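Local structure of 5' nucleotidase family protein (Staphylococcus aureus subsp. aureus, 4Q7F) at residues K196-F210 with D239-I252. The protein belongs to the 5'-nucleotidase family, pairing a metal-binding calcineurin-like phosphoesterase domain with a C-terminal nucleotidase domain. Sequence-based numbering, arbitrary orientation.
With MG (magnesium ion), chain B; MN (manganese (II) ion), chain C.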
loop_
_atom_site.group_PDB
_atom_site.type_symbol
_atom_site.label_atom_id
_atom_site.label_comp_id
_atom_site.label_asym_id
_atom_site.label_seq_id
_atom_site.Cartn_x
_atom_site.Cartn_y
_atom_site.Cartn_z
ATOM N N LYS A 196 22.580 20.350 -8.938
ATOM C CA LYS A 196 22.881 21.027 -10.194
ATOM C C LYS A 196 24.358 21.446 -10.300
ATOM O O LYS A 196 24.862 21.589 -11.398
ATOM C CB LYS A 196 21.982 22.235 -10.388
ATOM C CG LYS A 196 20.511 21.904 -10.542
ATOM C CD LYS A 196 19.676 23.172 -10.628
ATOM C CE LYS A 196 20.005 23.985 -11.877
ATOM N NZ LYS A 196 19.260 25.269 -11.938
ATOM N N ARG A 197 25.038 21.664 -9.175
ATOM C CA ARG A 197 26.472 22.002 -9.209
ATOM C C ARG A 197 27.291 20.762 -9.538
ATOM O O ARG A 197 28.359 20.856 -10.120
ATOM C CB ARG A 197 26.987 22.560 -7.870
ATOM C CG ARG A 197 26.644 24.010 -7.577
ATOM C CD ARG A 197 27.368 24.535 -6.336
ATOM N NE ARG A 197 26.881 23.990 -5.057
ATOM C CZ ARG A 197 25.868 24.498 -4.349
ATOM N NH1 ARG A 197 25.506 23.939 -3.195
ATOM N NH2 ARG A 197 25.199 25.561 -4.790
ATOM N N HIS A 198 26.795 19.598 -9.145
ATOM C CA HIS A 198 27.531 18.368 -9.358
ATOM C C HIS A 198 27.107 17.635 -10.643
ATOM O O HIS A 198 27.940 16.997 -11.279
ATOM C CB HIS A 198 27.353 17.455 -8.128
ATOM C CG HIS A 198 28.414 16.405 -7.984
ATOM N ND1 HIS A 198 28.484 15.289 -8.794
ATOM C CD2 HIS A 198 29.441 16.294 -7.106
ATOM C CE1 HIS A 198 29.517 14.546 -8.433
ATOM N NE2 HIS A 198 30.116 15.135 -7.412
ATOM N N ALA A 199 25.840 17.768 -11.051
ATOM C CA ALA A 199 25.319 16.999 -12.197
ATOM C C ALA A 199 24.615 17.768 -13.313
ATOM O O ALA A 199 24.087 18.853 -13.114
ATOM C CB ALA A 199 24.379 15.914 -11.679
ATOM N N ASP A 200 24.606 17.149 -14.490
ATOM C CA ASP A 200 23.965 17.688 -15.685
ATOM C C ASP A 200 22.560 17.131 -15.824
ATOM O O ASP A 200 21.678 17.792 -16.377
ATOM C CB ASP A 200 24.765 17.295 -16.913
ATOM C CG ASP A 200 26.201 17.755 -16.836
ATOM O OD1 ASP A 200 26.443 18.977 -16.917
ATOM O OD2 ASP A 200 27.081 16.885 -16.718
ATOM N N ILE A 201 22.366 15.905 -15.339
ATOM C CA ILE A 201 21.067 15.238 -15.382
ATOM C C ILE A 201 20.623 14.872 -13.975
ATOM O O ILE A 201 21.396 14.300 -13.194
ATOM C CB ILE A 201 21.117 13.959 -16.241
ATOM C CG1 ILE A 201 21.527 14.300 -17.677
ATOM C CG2 ILE A 201 19.765 13.240 -16.220
ATOM C CD1 ILE A 201 20.532 15.172 -18.419
ATOM N N ILE A 202 19.366 15.188 -13.668
ATOM C CA ILE A 202 18.788 14.922 -12.354
ATOM C C ILE A 202 17.600 13.974 -12.441
ATOM O O ILE A 202 16.681 14.176 -13.233
ATOM C CB ILE A 202 18.375 16.233 -11.674
ATOM C CG1 ILE A 202 19.652 17.029 -11.349
ATOM C CG2 ILE A 202 17.568 15.948 -10.409
ATOM C CD1 ILE A 202 19.426 18.476 -11.013
ATOM N N VAL A 203 17.651 12.946 -11.601
ATOM C CA VAL A 203 16.639 11.921 -11.522
ATOM C C VAL A 203 16.134 11.869 -10.098
ATOM O O VAL A 203 16.907 11.670 -9.164
ATOM C CB VAL A 203 17.228 10.530 -11.866
ATOM C CG1 VAL A 203 16.176 9.427 -11.748
ATOM C CG2 VAL A 203 17.842 10.535 -13.255
ATOM N N VAL A 204 14.835 12.094 -9.936
ATOM C CA VAL A 204 14.200 12.013 -8.648
ATOM C C VAL A 204 13.421 10.704 -8.562
ATOM O O VAL A 204 12.567 10.434 -9.428
ATOM C CB VAL A 204 13.195 13.167 -8.435
ATOM C CG1 VAL A 204 12.475 12.973 -7.114
ATOM C CG2 VAL A 204 13.899 14.515 -8.472
ATOM N N CYS A 205 13.718 9.885 -7.557
ATOM C CA CYS A 205 12.965 8.644 -7.330
ATOM C C CYS A 205 12.206 8.835 -6.034
ATOM O O CYS A 205 12.757 8.718 -4.939
ATOM C CB CYS A 205 13.834 7.402 -7.249
ATOM S SG CYS A 205 14.715 7.015 -8.767
ATOM N N TYR A 206 10.924 9.130 -6.183
ATOM C CA TYR A 206 10.050 9.429 -5.073
ATOM C C TYR A 206 9.019 8.353 -4.857
ATOM O O TYR A 206 8.217 8.084 -5.744
ATOM C CB TYR A 206 9.367 10.757 -5.396
ATOM C CG TYR A 206 8.272 11.219 -4.457
ATOM C CD1 TYR A 206 8.444 11.216 -3.074
ATOM C CD2 TYR A 206 7.100 11.763 -4.969
ATOM C CE1 TYR A 206 7.448 11.696 -2.233
ATOM C CE2 TYR A 206 6.107 12.238 -4.144
ATOM C CZ TYR A 206 6.283 12.207 -2.778
ATOM O OH TYR A 206 5.281 12.691 -1.979
ATOM N N HIS A 207 9.057 7.693 -3.700
ATOM C CA HIS A 207 8.034 6.745 -3.413
ATOM C C HIS A 207 6.849 7.553 -2.878
ATOM O O HIS A 207 6.681 7.684 -1.689
ATOM C CB HIS A 207 8.412 5.705 -2.397
ATOM C CG HIS A 207 7.351 4.671 -2.259
ATOM N ND1 HIS A 207 7.294 3.571 -3.076
ATOM C CD2 HIS A 207 6.229 4.637 -1.505
ATOM C CE1 HIS A 207 6.227 2.859 -2.781
ATOM N NE2 HIS A 207 5.562 3.485 -1.837
ATOM N N GLY A 208 6.094 8.128 -3.803
ATOM C CA GLY A 208 4.941 8.947 -3.509
ATOM C C GLY A 208 4.367 9.284 -4.873
ATOM O O GLY A 208 4.990 8.956 -5.912
ATOM N N GLY A 209 3.217 9.945 -4.888
ATOM C CA GLY A 209 2.550 10.274 -6.144
ATOM C C GLY A 209 2.115 11.716 -6.331
ATOM O O GLY A 209 2.752 12.650 -5.823
ATOM N N PHE A 210 1.006 11.883 -7.048
ATOM C CA PHE A 210 0.509 13.193 -7.414
ATOM C C PHE A 210 -0.805 13.515 -6.734
ATOM O O PHE A 210 -1.764 12.737 -6.795
ATOM C CB PHE A 210 0.375 13.289 -8.934
ATOM C CG PHE A 210 1.645 12.947 -9.649
ATOM C CD1 PHE A 210 2.735 13.800 -9.571
ATOM C CD2 PHE A 210 1.780 11.749 -10.323
ATOM C CE1 PHE A 210 3.930 13.480 -10.191
ATOM C CE2 PHE A 210 2.983 11.419 -10.952
ATOM C CZ PHE A 210 4.057 12.285 -10.881
ATOM N N ASP A 239 14.602 21.728 -13.713
ATOM C CA ASP A 239 15.848 21.159 -13.206
ATOM C C ASP A 239 15.794 19.633 -13.041
ATOM O O ASP A 239 16.790 19.007 -12.680
ATOM C CB ASP A 239 16.179 21.813 -11.866
ATOM C CG ASP A 239 16.424 23.313 -11.998
ATOM O OD1 ASP A 239 17.013 23.730 -13.014
ATOM O OD2 ASP A 239 16.049 24.070 -11.084
ATOM N N ILE A 240 14.630 19.046 -13.305
ATOM C CA ILE A 240 14.433 17.603 -13.190
ATOM C C ILE A 240 14.222 17.029 -14.584
ATOM O O ILE A 240 13.354 17.479 -15.342
ATOM C CB ILE A 240 13.194 17.253 -12.337
ATOM C CG1 ILE A 240 13.288 17.895 -10.950
ATOM C CG2 ILE A 240 13.067 15.751 -12.216
ATOM C CD1 ILE A 240 12.026 17.773 -10.113
ATOM N N ASP A 241 15.030 16.032 -14.910
ATOM C CA ASP A 241 14.967 15.366 -16.194
ATOM C C ASP A 241 14.055 14.135 -16.103
ATOM O O ASP A 241 13.252 13.887 -16.994
ATOM C CB ASP A 241 16.393 14.995 -16.612
ATOM C CG ASP A 241 17.280 16.230 -16.758
ATOM O OD1 ASP A 241 17.008 17.047 -17.651
ATOM O OD2 ASP A 241 18.231 16.397 -15.977
ATOM N N ILE A 242 14.175 13.379 -15.019
ATOM C CA ILE A 242 13.359 12.186 -14.834
ATOM C C ILE A 242 12.750 12.212 -13.435
ATOM O O ILE A 242 13.460 12.413 -12.433
ATOM C CB ILE A 242 14.173 10.890 -15.029
ATOM C CG1 ILE A 242 14.902 10.899 -16.387
ATOM C CG2 ILE A 242 13.274 9.673 -14.943
ATOM C CD1 ILE A 242 15.716 9.647 -16.654
ATOM N N PHE A 243 11.439 12.011 -13.373
ATOM C CA PHE A 243 10.697 12.051 -12.107
ATOM C C PHE A 243 9.982 10.712 -11.967
ATOM O O PHE A 243 8.933 10.471 -12.598
ATOM C CB PHE A 243 9.721 13.229 -12.101
ATOM C CG PHE A 243 9.214 13.607 -10.729
ATOM C CD1 PHE A 243 10.010 14.349 -9.864
ATOM C CD2 PHE A 243 7.942 13.261 -10.315
ATOM C CE1 PHE A 243 9.550 14.710 -8.603
ATOM C CE2 PHE A 243 7.483 13.614 -9.055
ATOM C CZ PHE A 243 8.286 14.339 -8.196
ATOM N N ILE A 244 10.595 9.831 -11.177
ATOM C CA ILE A 244 10.093 8.489 -10.923
ATOM C C ILE A 244 9.237 8.526 -9.677
ATOM O O ILE A 244 9.649 9.076 -8.652
ATOM C CB ILE A 244 11.277 7.484 -10.824
ATOM C CG1 ILE A 244 11.827 7.259 -12.230
ATOM C CG2 ILE A 244 10.870 6.148 -10.203
ATOM C CD1 ILE A 244 13.093 6.397 -12.305
ATOM N N THR A 245 8.029 7.974 -9.792
ATOM C CA THR A 245 7.066 7.955 -8.703
ATOM C C THR A 245 6.471 6.564 -8.463
ATOM O O THR A 245 6.712 5.631 -9.214
ATOM C CB THR A 245 5.927 8.963 -8.964
ATOM O OG1 THR A 245 5.191 8.593 -10.132
ATOM C CG2 THR A 245 6.476 10.346 -9.118
ATOM N N GLY A 246 5.680 6.436 -7.403
ATOM C CA GLY A 246 5.059 5.155 -7.050
ATOM C C GLY A 246 3.967 5.418 -6.038
ATOM O O GLY A 246 3.307 6.464 -6.099
ATOM N N HIS A 247 3.767 4.460 -5.125
ATOM C CA HIS A 247 2.845 4.579 -3.992
ATOM C C HIS A 247 1.365 4.539 -4.282
ATOM O O HIS A 247 0.613 3.904 -3.538
ATOM C CB HIS A 247 3.160 5.864 -3.196
ATOM C CG HIS A 247 2.310 6.063 -1.987
ATOM N ND1 HIS A 247 2.331 5.196 -0.917
ATOM C CD2 HIS A 247 1.442 7.050 -1.652
ATOM C CE1 HIS A 247 1.512 5.629 0.016
ATOM N NE2 HIS A 247 0.956 6.752 -0.404
ATOM N N GLN A 248 0.939 5.241 -5.330
ATOM C CA GLN A 248 -0.462 5.280 -5.678
ATOM C C GLN A 248 -0.870 4.124 -6.584
ATOM O O GLN A 248 -2.058 3.938 -6.811
ATOM C CB GLN A 248 -0.803 6.617 -6.328
ATOM C CG GLN A 248 -0.683 7.827 -5.400
ATOM C CD GLN A 248 -0.942 9.133 -6.153
ATOM O OE1 GLN A 248 -0.432 9.327 -7.254
ATOM N NE2 GLN A 248 -1.742 10.015 -5.574
ATOM N N HIS A 249 0.108 3.356 -7.110
ATOM C CA HIS A 249 -0.181 2.207 -7.977
ATOM C C HIS A 249 -0.840 2.611 -9.302
ATOM O O HIS A 249 -1.567 1.826 -9.925
ATOM C CB HIS A 249 -1.075 1.213 -7.260
ATOM C CG HIS A 249 -0.500 0.681 -5.992
ATOM N ND1 HIS A 249 -1.082 -0.355 -5.300
ATOM C CD2 HIS A 249 0.647 0.970 -5.341
ATOM C CE1 HIS A 249 -0.349 -0.633 -4.236
ATOM N NE2 HIS A 249 0.724 0.129 -4.261
ATOM N N ARG A 250 -0.605 3.838 -9.724
ATOM C CA ARG A 250 -1.143 4.328 -10.978
ATOM C C ARG A 250 -0.157 4.048 -12.113
ATOM O O ARG A 250 1.025 3.789 -11.859
ATOM C CB ARG A 250 -1.367 5.818 -10.862
ATOM C CG ARG A 250 -2.359 6.176 -9.771
ATOM C CD ARG A 250 -2.270 7.638 -9.423
ATOM N NE ARG A 250 -2.800 8.462 -10.493
ATOM C CZ ARG A 250 -2.867 9.787 -10.454
ATOM N NH1 ARG A 250 -2.383 10.455 -9.414
ATOM N NH2 ARG A 250 -3.384 10.448 -11.480
ATOM N N GLN A 251 -0.668 4.090 -13.354
ATOM C CA GLN A 251 0.133 3.854 -14.550
ATOM C C GLN A 251 0.255 5.157 -15.312
ATOM O O GLN A 251 -0.702 5.620 -15.956
ATOM C CB GLN A 251 -0.456 2.720 -15.374
ATOM C CG GLN A 251 -0.494 1.450 -14.536
ATOM C CD GLN A 251 -0.696 0.198 -15.331
ATOM O OE1 GLN A 251 -1.008 0.243 -16.515
ATOM N NE2 GLN A 251 -0.507 -0.947 -14.678
ATOM N N ILE A 252 1.426 5.770 -15.173
ATOM C CA ILE A 252 1.701 7.069 -15.752
ATOM C C ILE A 252 3.032 7.062 -16.468
ATOM O O ILE A 252 3.994 6.512 -15.954
ATOM C CB ILE A 252 1.768 8.132 -14.629
ATOM C CG1 ILE A 252 0.389 8.274 -13.973
ATOM C CG2 ILE A 252 2.219 9.481 -15.168
ATOM C CD1 ILE A 252 0.388 9.178 -12.765
HETATM MG MG MG B . 3.334 2.906 -0.712
HETATM MN MN MN C . 2.329 0.267 -2.535
HETATM O O HOH W 1 -3.288 13.286 -9.468
HETATM O O HOH W 2 1.359 2.094 -1.616
HETATM O O HOH W 3 0.493 -0.221 -1.003
#
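Val204 and Phe243 lie side by side on one face of the sheet, Val204 CB 3.7 Å from Phe243 CD1, in the tightly packed middle of this contact. Swinging CG away from the backbone N (chi1 -163°) brings the Phe243 ring also against Phe210, whose CE1 comes within 3.7 Å of Phe243 CE2. On the other face Cys205 SG meets Ile244 CD1. Strands 201-207 and 242-244 run parallel, their axes inclined by 11°; Ile244 N donates to Val204 O at 2.7 Å. With helix 229-236 between them they form a beta-alpha-beta unit of the calcineurin-like phosphoesterase fold; the end of strand 201-207 and the loop after strand 242-244 supply His207 and His247 as metal ligands. His207 NE2 binds magnesium at 2.6 Å and His247 ND1 at 2.5 Å, each in its ring plane. The rings are turned 66° apart, their rotation fixed by bonds from His207 ND1 to Asn70 O and His247 NE2 to Glu226 OE1; Asp72 and Asn109 complete the protein ligands. Nearby, Gln248 OE1 accepts from Phe210 N and Arg250 NH1 on opposite faces of its amide, while Gln248 NE2 donates to Phe210 O, which a water also joins to Arg250 NH1. The other end is looser: exposed Lys196 sends NZ to Asp239 OD1 at 2.9 Å, from above the carboxylate plane.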